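Side-chain contacts in GH5 (Bacteroidetes bacterium AC2a, PDB 4YHE), which is an endoglucanase-type glycoside hydrolase of family 5 that probably cleaves beta-glucosidic bonds during the breakdown of cellulose: residues W119-L122 and P123-V126; E130-Q133 and L134-E138. All coordinates share one frame; numbering follows the deposited sequence.

Overall arrangement
Both contacts are local ones in the outer helical layer of an eight-stranded beta/alpha barrel, the TIM-barrel fold of family 5, in the connection that leads from barrel strand 97-101 to strand 157-160. Contact 1 comes first along the chain, where a loop turns into the short helix 122-127; contact 2 follows near the start of the long helix 129-149. Their centres lie about 9 Å apart, and each is more than 20 Å from the centre of the chain. They touch directly, Leu-120 packing on Ile-135 and Trp-119 on Glu-138. Side chains of both also meet helix 181-199, with Trp-189 as a shared partner, so this helix is a common neighbour of the two successive segments.

Contact 1: W119-L122 and P123-V126; sequences WLDL and PAAV
Asp-121 caps the helix that starts beside it: its OD1 accepts from Ala-124 N at 3.1 Å, with a fairly straight N-H...O angle of 162°. The donor reaches OD1 from above the carboxylate plane rather than within it. With chi1 at -173°, CG stands opposite the backbone N and beside the carbonyl carbon, which swings the carboxylate forward over the first turn. Aspartate suits this N-cap because its short side chain can reach an amide that the first turn leaves without a carbonyl partner, and its negative charge probably interacts well with the helix dipole. Regular helix bonding begins at once, as Ala-125 N donates to Asp-121 O at 3.1 Å and Val-126 N to Leu-122 O at 3.0 Å.

Packing around the cap is close. The methyl of Ala-124 sits 3.3 Å from Asp-121 CG, a small group that lets the carboxylate come down over it. Pro-123 fits the first turn, where its lack of an N-H costs no helix bond, and the peptide link to its ring holds CD 3.4 Å from Leu-122 CB. One turn on, Leu-122 CD1 approaches Val-126 CG2 more loosely, at 4.4 Å.

Leu-122 is buried against Val-185 and Gln-182 of helix 181-199, and the small Ala-125 meets Trp-189 of the same helix. Ala-124 touches Arg-131 of helix 129-149. Helix 122-127, entered from the loop after barrel strand 97-101, thus packs against both of these longer helices.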
loop_
_atom_site.group_PDB
_atom_site.type_symbol
_atom_site.label_atom_id
_atom_site.label_comp_id
_atom_site.label_asym_id
_atom_site.label_seq_id
_atom_site.Cartn_x
_atom_site.Cartn_y
_atom_site.Cartn_z
ATOM N N TRP A 119 14.454 13.085 -4.479
ATOM C CA TRP A 119 14.823 13.214 -5.901
ATOM C C TRP A 119 13.623 12.945 -6.805
ATOM O O TRP A 119 13.537 13.497 -7.894
ATOM C CB TRP A 119 15.971 12.271 -6.261
ATOM C CG TRP A 119 15.640 10.817 -6.022
ATOM C CD1 TRP A 119 15.844 10.113 -4.872
ATOM C CD2 TRP A 119 15.066 9.895 -6.965
ATOM N NE1 TRP A 119 15.392 8.804 -5.029
ATOM C CE2 TRP A 119 14.911 8.653 -6.299
ATOM C CE3 TRP A 119 14.640 10.008 -8.293
ATOM C CZ2 TRP A 119 14.367 7.535 -6.916
ATOM C CZ3 TRP A 119 14.093 8.903 -8.903
ATOM C CH2 TRP A 119 13.971 7.668 -8.221
ATOM N N LEU A 120 12.695 12.105 -6.341
ATOM C CA LEU A 120 11.507 11.771 -7.103
ATOM C C LEU A 120 10.429 12.849 -6.888
ATOM O O LEU A 120 9.574 12.747 -6.006
ATOM C CB LEU A 120 11.068 10.373 -6.661
ATOM C CG LEU A 120 9.959 9.684 -7.401
ATOM C CD1 LEU A 120 10.203 9.684 -8.905
ATOM C CD2 LEU A 120 9.841 8.254 -6.856
ATOM N N ASP A 121 10.519 13.922 -7.688
ATOM C CA ASP A 121 9.906 15.206 -7.378
ATOM C C ASP A 121 8.913 15.565 -8.473
ATOM O O ASP A 121 9.305 16.014 -9.538
ATOM C CB ASP A 121 11.023 16.268 -7.299
ATOM C CG ASP A 121 10.542 17.623 -6.819
ATOM O OD1 ASP A 121 9.380 18.018 -7.055
ATOM O OD2 ASP A 121 11.368 18.348 -6.236
ATOM N N LEU A 122 7.622 15.383 -8.205
ATOM C CA LEU A 122 6.623 15.550 -9.255
ATOM C C LEU A 122 6.460 17.017 -9.755
ATOM O O LEU A 122 6.477 17.249 -10.944
ATOM C CB LEU A 122 5.280 14.953 -8.819
ATOM C CG LEU A 122 4.162 15.070 -9.869
ATOM C CD1 LEU A 122 4.446 14.226 -11.090
ATOM C CD2 LEU A 122 2.846 14.667 -9.238
ATOM N N PRO A 123 6.278 17.991 -8.848
ATOM C CA PRO A 123 6.186 19.375 -9.349
ATOM C C PRO A 123 7.420 19.805 -10.131
ATOM O O PRO A 123 7.289 20.470 -11.166
ATOM C CB PRO A 123 6.049 20.210 -8.068
ATOM C CG PRO A 123 5.461 19.264 -7.066
ATOM C CD PRO A 123 6.019 17.916 -7.399
ATOM N N ALA A 124 8.598 19.412 -9.667
ATOM C CA ALA A 124 9.842 19.707 -10.398
ATOM C C ALA A 124 9.853 19.124 -11.807
ATOM O O ALA A 124 10.319 19.764 -12.763
ATOM C CB ALA A 124 11.054 19.227 -9.613
ATOM N N ALA A 125 9.294 17.924 -11.953
ATOM C CA ALA A 125 9.169 17.274 -13.254
ATOM C C ALA A 125 8.155 17.929 -14.199
ATOM O O ALA A 125 8.350 17.949 -15.425
ATOM C CB ALA A 125 8.769 15.815 -13.049
ATOM N N VAL A 126 7.047 18.392 -13.640
ATOM C CA VAL A 126 6.028 19.102 -14.411
ATOM C C VAL A 126 6.532 20.485 -14.867
ATOM O O VAL A 126 6.232 20.921 -15.969
ATOM C CB VAL A 126 4.741 19.255 -13.587
ATOM C CG1 VAL A 126 3.801 20.298 -14.192
ATOM C CG2 VAL A 126 4.069 17.884 -13.447
#

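Contact 2: E130-Q133 and L134-E138; sequences ERNQ and LIKQE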
loop_
_atom_site.group_PDB
_atom_site.type_symbol
_atom_site.label_atom_id
_atom_site.label_comp_id
_atom_site.label_asym_id
_atom_site.label_seq_id
_atom_site.Cartn_x
_atom_site.Cartn_y
_atom_site.Cartn_z
ATOM N N GLU A 130 13.337 18.658 -18.835
ATOM C CA GLU A 130 14.682 18.155 -18.600
ATOM C C GLU A 130 14.805 17.554 -17.191
ATOM O O GLU A 130 15.500 16.582 -16.999
ATOM C CB GLU A 130 15.724 19.241 -18.850
ATOM C CG GLU A 130 15.658 19.759 -20.289
ATOM C CD GLU A 130 16.861 20.592 -20.696
ATOM O OE1 GLU A 130 17.255 20.509 -21.882
ATOM O OE2 GLU A 130 17.402 21.333 -19.842
ATOM N N ARG A 131 14.106 18.099 -16.206
ATOM C CA ARG A 131 14.095 17.447 -14.883
ATOM C C ARG A 131 13.340 16.095 -14.933
ATOM O O ARG A 131 13.767 15.090 -14.351
ATOM C CB ARG A 131 13.510 18.380 -13.823
ATOM C CG ARG A 131 13.549 17.840 -12.396
ATOM C CD ARG A 131 14.976 17.658 -11.843
ATOM N NE ARG A 131 14.961 16.788 -10.669
ATOM C CZ ARG A 131 14.732 17.162 -9.411
ATOM N NH1 ARG A 131 14.519 18.434 -9.087
ATOM N NH2 ARG A 131 14.716 16.225 -8.454
ATOM N N ASN A 132 12.240 16.076 -15.661
ATOM C CA ASN A 132 11.442 14.860 -15.825
ATOM C C ASN A 132 12.263 13.734 -16.470
ATOM O O ASN A 132 12.226 12.575 -16.023
ATOM C CB ASN A 132 10.182 15.184 -16.654
ATOM C CG ASN A 132 9.154 14.065 -16.629
ATOM O OD1 ASN A 132 9.134 13.243 -15.721
ATOM N ND2 ASN A 132 8.290 14.038 -17.634
ATOM N N GLN A 133 13.008 14.082 -17.512
ATOM C CA GLN A 133 13.949 13.162 -18.151
ATOM C C GLN A 133 14.975 12.574 -17.174
ATOM O O GLN A 133 15.269 11.387 -17.249
ATOM C CB GLN A 133 14.698 13.860 -19.317
ATOM C CG GLN A 133 13.959 13.816 -20.657
ATOM C CD GLN A 133 14.367 14.912 -21.659
ATOM O OE1 GLN A 133 15.389 15.604 -21.503
ATOM N NE2 GLN A 133 13.554 15.072 -22.699
ATOM N N LEU A 134 15.538 13.404 -16.301
ATOM C CA LEU A 134 16.515 12.943 -15.298
ATOM C C LEU A 134 15.897 11.972 -14.298
ATOM O O LEU A 134 16.511 10.963 -13.932
ATOM C CB LEU A 134 17.074 14.121 -14.491
ATOM C CG LEU A 134 18.103 15.071 -15.106
ATOM C CD1 LEU A 134 18.463 16.142 -14.080
ATOM C CD2 LEU A 134 19.345 14.317 -15.547
ATOM N N ILE A 135 14.695 12.314 -13.834
ATOM C CA ILE A 135 14.006 11.506 -12.831
ATOM C C ILE A 135 13.709 10.153 -13.481
ATOM O O ILE A 135 13.885 9.094 -12.865
ATOM C CB ILE A 135 12.738 12.231 -12.321
ATOM C CG1 ILE A 135 13.152 13.370 -11.396
ATOM C CG2 ILE A 135 11.780 11.267 -11.619
ATOM C CD1 ILE A 135 12.078 14.395 -11.138
ATOM N N LYS A 136 13.311 10.181 -14.750
ATOM C CA LYS A 136 13.012 8.947 -15.459
ATOM C C LYS A 136 14.219 8.037 -15.654
ATOM O O LYS A 136 14.094 6.799 -15.618
ATOM C CB LYS A 136 12.367 9.250 -16.804
ATOM C CG LYS A 136 10.900 9.607 -16.724
ATOM C CD LYS A 136 10.416 10.094 -18.093
ATOM C CE LYS A 136 9.027 10.661 -18.033
ATOM N NZ LYS A 136 8.584 11.197 -19.355
ATOM N N GLN A 137 15.380 8.645 -15.888
ATOM C CA GLN A 137 16.641 7.891 -16.022
ATOM C C GLN A 137 16.999 7.201 -14.697
ATOM O O GLN A 137 17.399 6.031 -14.701
ATOM C CB GLN A 137 17.794 8.824 -16.439
ATOM C CG GLN A 137 17.740 9.271 -17.892
ATOM C CD GLN A 137 18.764 10.357 -18.259
ATOM O OE1 GLN A 137 19.146 11.191 -17.447
ATOM N NE2 GLN A 137 19.179 10.361 -19.516
ATOM N N GLU A 138 16.838 7.928 -13.580
ATOM C CA GLU A 138 17.092 7.368 -12.230
ATOM C C GLU A 138 16.128 6.207 -11.942
ATOM O O GLU A 138 16.559 5.127 -11.509
ATOM C CB GLU A 138 17.060 8.464 -11.154
ATOM C CG GLU A 138 17.430 7.980 -9.756
ATOM C CD GLU A 138 17.844 9.067 -8.766
ATOM O OE1 GLU A 138 17.918 10.294 -9.107
ATOM O OE2 GLU A 138 18.140 8.674 -7.607
#
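Arg-131 turns its CG away from the backbone N (chi1 -176°) and then bends at chi2, 65°, a kink that brings its NE to 3.8 Å from Ile-135 CD1. The isoleucine completes the approach by holding CG1 beside its own backbone N, so that its terminal methyl meets the guanidinium at a slant, one helical turn on. The arginine can touch this apolar methyl with CG and NE while NH2, farther out, makes a weak hydrogen bond to Trp-119 O.

Asn-132 and Lys-136 form the other i to i+4 pair. The lysine's long apolar shaft passes the amide, with CE 3.5 Å from both OD1 and ND2 of Asn-132. NZ stands 3.3 Å from Asn-132 ND2, but both are donors and do not bond; instead each turns to Glu-188 OE1, the lysine in a salt bridge and the asparagine in a hydrogen bond. Asn-132 OD1 accepts from Trp-189 NE1; asparagine suits this buried place by offering donor and acceptor from one amide. Were Lys-136 cut back to an alanine, Glu-188 would probably lose its salt-bridge mate and a gap would open beside the Asn-132 amide.

The backbone is regular alpha-helix: Ile-135 N donates to Arg-131 O at 3.0 Å, and Lys-136 N to Asn-132 O at 2.9 Å. On the inner side the branched, apolar Ile-135 fills buried space against Ala-125 of helix 122-127 and Trp-189 of helix 181-199, while Lys-136 also packs on Val-192, joining helix 129-149 to its neighbours around the barrel.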